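Local coordinates for encapsidation protein (Lactococcus phage asccphi28, PDB 7JQP) that probably powers packaging of viral DNA into the capsid as the ring-forming ATPase of the phage motor, at residues E7-L15 against V30-E39; V275-I284 against E357-L365. All blocks are in the same frame, centred on the assembly; numbering follows the deposited sequence.

The two contacts illustrate how a packaging motor divides its chain between two sheets. Contact 1 packs the N-terminal segment 7-15 on helix 32-46, which follows strand 21-26 of the large mixed sheet, and it borders a sulfate held by backbone amides in what is probably the nucleotide-binding loop. Contact 2 lays the last helix, 352-365, across the hairpin 273-277/280-288 of a separate, smaller sheet. Their centres are 37 Å apart, on opposite sides of the chain's centre, and their nearest atoms stay about 20 Å from each other. Contact 1 thus probably belongs to the ATPase core, whereas the hairpin turn of contact 2 reaches a second subunit of the assembly.

Contact 1 of 2, residues E7-L15 against V30-E39; sequences EFWTPKRLL and VGKTFNVTGE. With SO4 (sulfate ion), chain F.
Trp9 packs on the start of helix 32-39: the aliphatic part of Lys32 crosses one face of its indole at about a right angle, with CG 4.0 Å above the ring plane and offset toward the rim, while Val36 meets the edge of the six-membered ring, CG2 approaching Trp9 CZ3 to 3.4 Å in the plane. Over the opposite face, also toward the rim, lies Pro11 N of the same segment as the indole. With Trp9 CG anti to the backbone N (chi1 179°), the ring system is carried across the start of the helix, onto Lys32 and Val36, and NE1 is hydrogen-bonded to Gln223, which probably limits the rotation of the ring. At the base of the same side chain, Val30 CG1 packs 3.6 Å from Trp9 CB.

Further along, Pro11 CG rests 4.0 Å from Glu39 CB, the two side chains running antiparallel alongside each other. Glu39 is bent at chi2 (79°), turning its carboxylate toward the Thr10-Lys12 side: OE1 lies 3.6 Å from Thr10 OG1. Leu15 CD1 touches the next methylene, 3.9 Å from Glu39 CG, from broadly the same side as Pro11.

Only the stem of Lys32 serves this packing. Its chain bends at chi3 and NZ turns away to hydrogen-bond Gly26 O and Asn189 OD1. Its backbone N donates to sulfate O4 at 2.6 Å and 167°, and Gly29 N binds the same ion. Backbone amides at the start of a helix, wrapped round an anion, are what a Walker A P-loop provides; the segment 7-15 therefore probably packs beside the phosphate-binding loop of an ASCE-type ATPase.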
loop_
_atom_site.group_PDB
_atom_site.type_symbol
_atom_site.label_atom_id
_atom_site.label_comp_id
_atom_site.label_asym_id
_atom_site.label_seq_id
_atom_site.Cartn_x
_atom_site.Cartn_y
_atom_site.Cartn_z
ATOM N N GLU A 7 -33.578 5.452 -26.995
ATOM C CA GLU A 7 -32.473 4.552 -27.300
ATOM C C GLU A 7 -31.976 3.824 -26.058
ATOM O O GLU A 7 -31.587 2.651 -26.135
ATOM C CB GLU A 7 -31.324 5.331 -27.945
ATOM C CG GLU A 7 -31.596 5.801 -29.363
ATOM C CD GLU A 7 -30.435 6.586 -29.948
ATOM O OE1 GLU A 7 -29.361 6.626 -29.310
ATOM O OE2 GLU A 7 -30.597 7.167 -31.041
ATOM N N PHE A 8 -31.970 4.492 -24.905
ATOM C CA PHE A 8 -31.255 3.950 -23.757
ATOM C C PHE A 8 -32.043 2.838 -23.071
ATOM O O PHE A 8 -33.265 2.915 -22.911
ATOM C CB PHE A 8 -30.884 5.044 -22.741
ATOM C CG PHE A 8 -31.985 6.023 -22.421
ATOM C CD1 PHE A 8 -33.157 5.613 -21.808
ATOM C CD2 PHE A 8 -31.816 7.371 -22.695
ATOM C CE1 PHE A 8 -34.155 6.527 -21.506
ATOM C CE2 PHE A 8 -32.804 8.288 -22.391
ATOM C CZ PHE A 8 -33.975 7.866 -21.797
ATOM N N TRP A 9 -31.314 1.795 -22.680
ATOM C CA TRP A 9 -31.886 0.643 -22.001
ATOM C C TRP A 9 -32.422 1.016 -20.624
ATOM O O TRP A 9 -31.815 1.804 -19.896
ATOM C CB TRP A 9 -30.819 -0.446 -21.871
ATOM C CG TRP A 9 -31.288 -1.658 -21.162
ATOM C CD1 TRP A 9 -31.806 -2.789 -21.717
ATOM C CD2 TRP A 9 -31.290 -1.863 -19.748
ATOM N NE1 TRP A 9 -32.131 -3.691 -20.732
ATOM C CE2 TRP A 9 -31.823 -3.144 -19.513
ATOM C CE3 TRP A 9 -30.892 -1.086 -18.657
ATOM C CZ2 TRP A 9 -31.968 -3.665 -18.232
ATOM C CZ3 TRP A 9 -31.037 -1.603 -17.389
ATOM C CH2 TRP A 9 -31.570 -2.880 -17.184
ATOM N N THR A 10 -33.566 0.439 -20.266
ATOM C CA THR A 10 -34.199 0.682 -18.978
ATOM C C THR A 10 -34.851 -0.599 -18.478
ATOM O O THR A 10 -35.263 -1.445 -19.281
ATOM C CB THR A 10 -35.249 1.802 -19.075
ATOM O OG1 THR A 10 -35.663 2.193 -17.761
ATOM C CG2 THR A 10 -36.458 1.340 -19.876
ATOM N N PRO A 11 -34.952 -0.773 -17.147
ATOM C CA PRO A 11 -35.531 -2.012 -16.611
ATOM C C PRO A 11 -37.035 -1.984 -16.391
ATOM O O PRO A 11 -37.563 -2.823 -15.653
ATOM C CB PRO A 11 -34.790 -2.172 -15.276
ATOM C CG PRO A 11 -34.650 -0.749 -14.806
ATOM C CD PRO A 11 -34.424 0.088 -16.067
ATOM N N LYS A 12 -37.743 -1.043 -17.012
ATOM C CA LYS A 12 -39.190 -0.978 -16.822
ATOM C C LYS A 12 -39.866 -2.252 -17.317
ATOM O O LYS A 12 -40.722 -2.824 -16.634
ATOM C CB LYS A 12 -39.760 0.244 -17.539
ATOM C CG LYS A 12 -40.207 1.364 -16.616
ATOM C CD LYS A 12 -40.670 2.585 -17.413
ATOM C CE LYS A 12 -41.782 2.235 -18.397
ATOM N NZ LYS A 12 -42.209 3.407 -19.217
ATOM N N ARG A 13 -39.505 -2.702 -18.521
ATOM C CA ARG A 13 -40.082 -3.931 -19.058
ATOM C C ARG A 13 -39.761 -5.122 -18.164
ATOM O O ARG A 13 -40.617 -5.985 -17.930
ATOM C CB ARG A 13 -39.571 -4.172 -20.479
ATOM N N LEU A 14 -38.527 -5.190 -17.661
ATOM C CA LEU A 14 -38.117 -6.315 -16.829
ATOM C C LEU A 14 -38.874 -6.338 -15.505
ATOM O O LEU A 14 -39.225 -7.412 -15.004
ATOM C CB LEU A 14 -36.610 -6.242 -16.577
ATOM C CG LEU A 14 -35.702 -6.590 -17.758
ATOM C CD1 LEU A 14 -35.553 -5.412 -18.714
ATOM C CD2 LEU A 14 -34.342 -7.061 -17.261
ATOM N N LEU A 15 -39.125 -5.164 -14.920
ATOM C CA LEU A 15 -39.790 -5.099 -13.623
ATOM C C LEU A 15 -41.240 -5.558 -13.694
ATOM O O LEU A 15 -41.754 -6.121 -12.720
ATOM C CB LEU A 15 -39.697 -3.680 -13.074
ATOM C CG LEU A 15 -38.271 -3.267 -12.696
ATOM C CD1 LEU A 15 -38.129 -1.754 -12.686
ATOM C CD2 LEU A 15 -37.880 -3.851 -11.345
ATOM N N VAL A 30 -24.371 2.094 -22.433
ATOM C CA VAL A 30 -25.800 2.380 -22.455
ATOM C C VAL A 30 -26.318 2.777 -21.076
ATOM O O VAL A 30 -27.525 2.973 -20.901
ATOM C CB VAL A 30 -26.578 1.176 -23.013
ATOM C CG1 VAL A 30 -28.061 1.475 -23.109
ATOM C CG2 VAL A 30 -26.033 0.782 -24.386
ATOM N N GLY A 31 -25.430 2.919 -20.099
ATOM C CA GLY A 31 -25.837 3.288 -18.761
ATOM C C GLY A 31 -26.785 2.293 -18.128
ATOM O O GLY A 31 -27.858 2.675 -17.654
ATOM N N LYS A 32 -26.414 1.010 -18.128
ATOM C CA LYS A 32 -27.229 0.010 -17.441
ATOM C C LYS A 32 -27.276 0.301 -15.947
ATOM O O LYS A 32 -28.344 0.282 -15.327
ATOM C CB LYS A 32 -26.673 -1.394 -17.700
ATOM C CG LYS A 32 -26.875 -1.881 -19.121
ATOM C CD LYS A 32 -26.099 -3.164 -19.436
ATOM C CE LYS A 32 -24.609 -2.992 -19.147
ATOM N NZ LYS A 32 -23.768 -4.081 -19.714
ATOM N N THR A 33 -26.117 0.584 -15.352
ATOM C CA THR A 33 -26.083 0.963 -13.945
ATOM C C THR A 33 -26.834 2.270 -13.726
ATOM O O THR A 33 -27.584 2.413 -12.752
ATOM C CB THR A 33 -24.636 1.088 -13.472
ATOM O OG1 THR A 33 -23.889 -0.056 -13.905
ATOM C CG2 THR A 33 -24.576 1.190 -11.959
ATOM N N PHE A 34 -26.647 3.230 -14.634
ATOM C CA PHE A 34 -27.334 4.514 -14.539
ATOM C C PHE A 34 -28.845 4.336 -14.525
ATOM O O PHE A 34 -29.531 4.834 -13.626
ATOM C CB PHE A 34 -26.891 5.396 -15.711
ATOM C CG PHE A 34 -27.666 6.673 -15.854
ATOM C CD1 PHE A 34 -28.765 6.727 -16.697
ATOM C CD2 PHE A 34 -27.296 7.818 -15.170
ATOM C CE1 PHE A 34 -29.488 7.890 -16.844
ATOM C CE2 PHE A 34 -28.017 8.989 -15.316
ATOM C CZ PHE A 34 -29.115 9.025 -16.155
ATOM N N ASN A 35 -29.383 3.615 -15.509
ATOM C CA ASN A 35 -30.832 3.470 -15.604
ATOM C C ASN A 35 -31.392 2.607 -14.477
ATOM O O ASN A 35 -32.458 2.912 -13.932
ATOM C CB ASN A 35 -31.203 2.896 -16.970
ATOM C CG ASN A 35 -30.952 3.879 -18.098
ATOM O OD1 ASN A 35 -30.230 3.583 -19.050
ATOM N ND2 ASN A 35 -31.543 5.063 -17.989
ATOM N N VAL A 36 -30.692 1.531 -14.105
ATOM C CA VAL A 36 -31.185 0.684 -13.020
ATOM C C VAL A 36 -31.232 1.466 -11.714
ATOM O O VAL A 36 -32.205 1.382 -10.954
ATOM C CB VAL A 36 -30.314 -0.577 -12.879
ATOM C CG1 VAL A 36 -30.681 -1.329 -11.603
ATOM C CG2 VAL A 36 -30.473 -1.472 -14.089
ATOM N N THR A 37 -30.178 2.234 -11.432
ATOM C CA THR A 37 -30.147 3.042 -10.218
ATOM C C THR A 37 -31.195 4.146 -10.272
ATOM O O THR A 37 -31.779 4.495 -9.241
ATOM C CB THR A 37 -28.744 3.619 -10.014
ATOM O OG1 THR A 37 -27.764 2.619 -10.327
ATOM C CG2 THR A 37 -28.543 4.083 -8.583
ATOM N N GLY A 38 -31.445 4.704 -11.458
ATOM C CA GLY A 38 -32.418 5.779 -11.570
ATOM C C GLY A 38 -33.846 5.323 -11.339
ATOM O O GLY A 38 -34.610 5.987 -10.632
ATOM N N GLU A 39 -34.227 4.183 -11.927
ATOM C CA GLU A 39 -35.583 3.674 -11.744
ATOM C C GLU A 39 -35.841 3.315 -10.289
ATOM O O GLU A 39 -36.963 3.472 -9.793
ATOM C CB GLU A 39 -35.815 2.454 -12.637
ATOM C CG GLU A 39 -37.273 2.022 -12.775
ATOM C CD GLU A 39 -38.057 2.877 -13.752
ATOM O OE1 GLU A 39 -37.518 3.190 -14.837
ATOM O OE2 GLU A 39 -39.217 3.228 -13.443
HETATM S S SO4 F . -22.873 0.936 -18.588
HETATM O O1 SO4 F . -21.709 0.644 -19.423
HETATM O O2 SO4 F . -22.830 0.111 -17.384
HETATM O O3 SO4 F . -22.859 2.345 -18.209
HETATM O O4 SO4 F . -24.093 0.644 -19.333
#

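Contact 2 of 2, residues V275-I284 against E357-L365; sequences VKYDRQYLGI and EWSKFVYAL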
loop_
_atom_site.group_PDB
_atom_site.type_symbol
_atom_site.label_atom_id
_atom_site.label_comp_id
_atom_site.label_asym_id
_atom_site.label_seq_id
_atom_site.Cartn_x
_atom_site.Cartn_y
_atom_site.Cartn_z
ATOM N N VAL A 275 -16.071 -39.184 -9.895
ATOM C CA VAL A 275 -16.282 -38.392 -8.690
ATOM C C VAL A 275 -17.786 -38.253 -8.498
ATOM O O VAL A 275 -18.506 -37.910 -9.443
ATOM C CB VAL A 275 -15.604 -37.012 -8.782
ATOM C CG1 VAL A 275 -16.242 -36.159 -9.863
ATOM C CG2 VAL A 275 -15.655 -36.296 -7.434
ATOM N N LYS A 276 -18.262 -38.540 -7.288
ATOM C CA LYS A 276 -19.686 -38.460 -6.981
ATOM C C LYS A 276 -19.989 -37.029 -6.552
ATOM O O LYS A 276 -19.507 -36.570 -5.511
ATOM C CB LYS A 276 -20.084 -39.458 -5.897
ATOM C CG LYS A 276 -21.562 -39.363 -5.522
ATOM C CD LYS A 276 -22.014 -40.483 -4.592
ATOM C CE LYS A 276 -21.293 -40.460 -3.254
ATOM N NZ LYS A 276 -21.789 -41.548 -2.359
ATOM N N TYR A 277 -20.787 -36.325 -7.350
ATOM C CA TYR A 277 -21.114 -34.936 -7.068
ATOM C C TYR A 277 -22.579 -34.671 -7.368
ATOM O O TYR A 277 -23.063 -34.990 -8.457
ATOM C CB TYR A 277 -20.242 -33.978 -7.887
ATOM C CG TYR A 277 -20.200 -32.588 -7.302
ATOM C CD1 TYR A 277 -19.542 -32.346 -6.105
ATOM C CD2 TYR A 277 -20.829 -31.524 -7.933
ATOM C CE1 TYR A 277 -19.502 -31.082 -5.556
ATOM C CE2 TYR A 277 -20.794 -30.254 -7.391
ATOM C CZ TYR A 277 -20.129 -30.040 -6.202
ATOM O OH TYR A 277 -20.090 -28.779 -5.654
ATOM N N ASP A 278 -23.276 -34.091 -6.391
ATOM C CA ASP A 278 -24.641 -33.601 -6.582
ATOM C C ASP A 278 -25.557 -34.712 -7.093
ATOM O O ASP A 278 -26.225 -34.579 -8.121
ATOM C CB ASP A 278 -24.644 -32.396 -7.528
ATOM C CG ASP A 278 -25.998 -31.726 -7.621
ATOM O OD1 ASP A 278 -26.916 -32.131 -6.884
ATOM O OD2 ASP A 278 -26.143 -30.785 -8.430
ATOM N N ARG A 279 -25.590 -35.818 -6.349
ATOM C CA ARG A 279 -26.484 -36.941 -6.618
ATOM C C ARG A 279 -26.219 -37.582 -7.974
ATOM O O ARG A 279 -27.100 -38.235 -8.541
ATOM C CB ARG A 279 -27.948 -36.504 -6.505
ATOM C CG ARG A 279 -28.376 -36.238 -5.069
ATOM C CD ARG A 279 -29.838 -35.839 -4.953
ATOM N NE ARG A 279 -30.296 -35.951 -3.571
ATOM C CZ ARG A 279 -31.571 -36.002 -3.201
ATOM N NH1 ARG A 279 -32.536 -35.949 -4.110
ATOM N NH2 ARG A 279 -31.881 -36.110 -1.916
ATOM N N GLN A 280 -25.006 -37.414 -8.488
ATOM C CA GLN A 280 -24.613 -37.965 -9.775
ATOM C C GLN A 280 -23.142 -38.344 -9.699
ATOM O O GLN A 280 -22.456 -38.062 -8.713
ATOM C CB GLN A 280 -24.842 -36.972 -10.917
ATOM C CG GLN A 280 -26.226 -37.006 -11.536
ATOM C CD GLN A 280 -26.345 -36.061 -12.719
ATOM O OE1 GLN A 280 -25.537 -35.143 -12.878
ATOM N NE2 GLN A 280 -27.347 -36.288 -13.564
ATOM N N TYR A 281 -22.656 -38.982 -10.759
ATOM C CA TYR A 281 -21.251 -39.342 -10.875
ATOM C C TYR A 281 -20.675 -38.687 -12.119
ATOM O O TYR A 281 -21.216 -38.846 -13.218
ATOM C CB TYR A 281 -21.065 -40.857 -10.941
ATOM C CG TYR A 281 -21.622 -41.592 -9.744
ATOM C CD1 TYR A 281 -22.982 -41.846 -9.634
ATOM C CD2 TYR A 281 -20.790 -42.029 -8.725
ATOM C CE1 TYR A 281 -23.498 -42.517 -8.544
ATOM C CE2 TYR A 281 -21.297 -42.701 -7.630
ATOM C CZ TYR A 281 -22.651 -42.943 -7.544
ATOM O OH TYR A 281 -23.159 -43.615 -6.454
ATOM N N LEU A 282 -19.591 -37.942 -11.938
ATOM C CA LEU A 282 -18.883 -37.302 -13.035
ATOM C C LEU A 282 -17.668 -38.146 -13.388
ATOM O O LEU A 282 -16.910 -38.547 -12.499
ATOM C CB LEU A 282 -18.444 -35.889 -12.662
ATOM C CG LEU A 282 -19.529 -34.873 -12.316
ATOM C CD1 LEU A 282 -18.872 -33.594 -11.817
ATOM C CD2 LEU A 282 -20.412 -34.592 -13.511
ATOM N N GLY A 283 -17.490 -38.416 -14.673
ATOM C CA GLY A 283 -16.402 -39.256 -15.123
ATOM C C GLY A 283 -15.581 -38.561 -16.187
ATOM O O GLY A 283 -16.092 -37.780 -16.988
ATOM N N ILE A 284 -14.283 -38.858 -16.176
ATOM C CA ILE A 284 -13.346 -38.369 -17.178
ATOM C C ILE A 284 -12.816 -39.573 -17.939
ATOM O O ILE A 284 -12.300 -40.519 -17.334
ATOM C CB ILE A 284 -12.191 -37.571 -16.545
ATOM C CG1 ILE A 284 -12.723 -36.267 -15.947
ATOM C CG2 ILE A 284 -11.111 -37.300 -17.583
ATOM C CD1 ILE A 284 -11.676 -35.429 -15.241
ATOM N N GLU A 357 -23.049 -28.890 -15.629
ATOM C CA GLU A 357 -22.801 -29.677 -14.424
ATOM C C GLU A 357 -21.310 -29.723 -14.111
ATOM O O GLU A 357 -20.902 -29.570 -12.953
ATOM C CB GLU A 357 -23.335 -31.102 -14.584
ATOM C CG GLU A 357 -24.746 -31.227 -15.133
ATOM C CD GLU A 357 -25.817 -30.997 -14.086
ATOM O OE1 GLU A 357 -25.573 -30.211 -13.146
ATOM O OE2 GLU A 357 -26.900 -31.610 -14.203
ATOM N N TRP A 358 -20.480 -29.944 -15.138
ATOM C CA TRP A 358 -19.038 -29.975 -14.924
ATOM C C TRP A 358 -18.518 -28.618 -14.473
ATOM O O TRP A 358 -17.585 -28.550 -13.663
ATOM C CB TRP A 358 -18.320 -30.423 -16.196
ATOM C CG TRP A 358 -17.935 -31.877 -16.179
ATOM C CD1 TRP A 358 -18.545 -32.903 -16.842
ATOM C CD2 TRP A 358 -16.880 -32.466 -15.414
ATOM N NE1 TRP A 358 -17.913 -34.091 -16.557
ATOM C CE2 TRP A 358 -16.891 -33.848 -15.677
ATOM C CE3 TRP A 358 -15.920 -31.955 -14.534
ATOM C CZ2 TRP A 358 -15.977 -34.726 -15.095
ATOM C CZ3 TRP A 358 -15.015 -32.825 -13.960
ATOM C CH2 TRP A 358 -15.050 -34.195 -14.240
ATOM N N SER A 359 -19.109 -27.531 -14.977
ATOM C CA SER A 359 -18.656 -26.198 -14.589
ATOM C C SER A 359 -18.938 -25.926 -13.115
ATOM O O SER A 359 -18.108 -25.325 -12.421
ATOM C CB SER A 359 -19.310 -25.131 -15.469
ATOM O OG SER A 359 -19.217 -25.459 -16.844
ATOM N N LYS A 360 -20.104 -26.348 -12.622
ATOM C CA LYS A 360 -20.402 -26.178 -11.204
ATOM C C LYS A 360 -19.357 -26.876 -10.343
ATOM O O LYS A 360 -18.895 -26.325 -9.337
ATOM C CB LYS A 360 -21.793 -26.725 -10.883
ATOM C CG LYS A 360 -22.955 -25.883 -11.382
ATOM C CD LYS A 360 -24.262 -26.349 -10.737
ATOM C CE LYS A 360 -25.443 -25.463 -11.109
ATOM N NZ LYS A 360 -25.513 -25.176 -12.570
ATOM N N PHE A 361 -18.984 -28.099 -10.722
ATOM C CA PHE A 361 -18.000 -28.854 -9.957
ATOM C C PHE A 361 -16.625 -28.203 -10.026
ATOM O O PHE A 361 -15.955 -28.034 -9.001
ATOM C CB PHE A 361 -17.934 -30.288 -10.476
ATOM C CG PHE A 361 -16.823 -31.097 -9.881
ATOM C CD1 PHE A 361 -16.930 -31.603 -8.599
ATOM C CD2 PHE A 361 -15.669 -31.350 -10.603
ATOM C CE1 PHE A 361 -15.909 -32.351 -8.050
ATOM C CE2 PHE A 361 -14.645 -32.095 -10.059
ATOM C CZ PHE A 361 -14.765 -32.597 -8.780
ATOM N N VAL A 362 -16.189 -27.831 -11.232
ATOM C CA VAL A 362 -14.847 -27.277 -11.397
ATOM C C VAL A 362 -14.681 -26.022 -10.551
ATOM O O VAL A 362 -13.743 -25.913 -9.754
ATOM C CB VAL A 362 -14.564 -26.997 -12.884
ATOM C CG1 VAL A 362 -13.297 -26.173 -13.042
ATOM C CG2 VAL A 362 -14.427 -28.306 -13.654
ATOM N N TYR A 363 -15.603 -25.069 -10.690
ATOM C CA TYR A 363 -15.455 -23.785 -10.010
ATOM C C TYR A 363 -15.628 -23.903 -8.501
ATOM O O TYR A 363 -15.012 -23.134 -7.753
ATOM C CB TYR A 363 -16.436 -22.778 -10.606
ATOM C CG TYR A 363 -16.092 -22.417 -12.036
ATOM C CD1 TYR A 363 -14.831 -21.925 -12.355
ATOM C CD2 TYR A 363 -17.006 -22.589 -13.068
ATOM C CE1 TYR A 363 -14.496 -21.599 -13.651
ATOM C CE2 TYR A 363 -16.676 -22.266 -14.373
ATOM C CZ TYR A 363 -15.418 -21.772 -14.656
ATOM O OH TYR A 363 -15.077 -21.449 -15.948
ATOM N N ALA A 364 -16.448 -24.845 -8.029
ATOM C CA ALA A 364 -16.585 -25.028 -6.587
ATOM C C ALA A 364 -15.258 -25.448 -5.964
ATOM O O ALA A 364 -14.886 -24.965 -4.888
ATOM C CB ALA A 364 -17.668 -26.064 -6.287
ATOM N N LEU A 365 -14.528 -26.337 -6.635
ATOM C CA LEU A 365 -13.273 -26.876 -6.133
ATOM C C LEU A 365 -12.051 -26.226 -6.770
ATOM O O LEU A 365 -10.923 -26.565 -6.400
ATOM C CB LEU A 365 -13.224 -28.391 -6.360
ATOM C CG LEU A 365 -13.898 -29.260 -5.297
ATOM C CD1 LEU A 365 -15.410 -29.128 -5.350
ATOM C CD2 LEU A 365 -13.483 -30.719 -5.460
#
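Leu282 is the bump at the middle of a helix-on-sheet packing, in which the last helix of the chain lies across an antiparallel β-hairpin. The strands 275-277 and 280-284 are joined by the tight two-residue turn Asp278-Arg279, and the short axis of strand 280-284 crosses that of helix 357-365 at 84°, 10.4 Å away. Leu282 pushes its branched end into the hollow between Trp358 and Phe361, one helical turn apart. Both methyls lie over the same face of the Trp358 indole: CD2 sits above the five-membered ring as a CH-pi contact, 4.1 Å from its centroid, and CD1, 4.2 Å above the indole plane near its centre, also reaches the stem of the phenylalanine, 3.7 Å from Phe361 CB.

The helix answers with a bump of its own. Phe361, its CG anti to the backbone N (chi1 172°), drives its ring into the recess bounded by Val275, Tyr277 and Leu282. Val275 CG1 lies over one face of that ring, near its far end. The edge carrying CD1 points into the face of Tyr277 in a T-shaped pair, planes at 71° and centroids 5.1 Å apart. Past this pair, the tyrosine reaches on to the helix with its hydroxyl, Tyr277 OH lying 3.7 Å from Ala364 CB.

At the other end of the interface Trp358 fills the groove beside the second strand. Ile284 crosses it at about a right angle, CG1 being 3.6 Å from Trp358 CH2, and the indole NE1 is hydrogen-bonded to Gln298 O of the next strand. From within the turn, Asp278 forms a salt bridge with Arg246 of a second subunit. The last touch is by backbone: Gly283 O meets the indole edge near its plane, 3.6 Å from Trp358 CZ2.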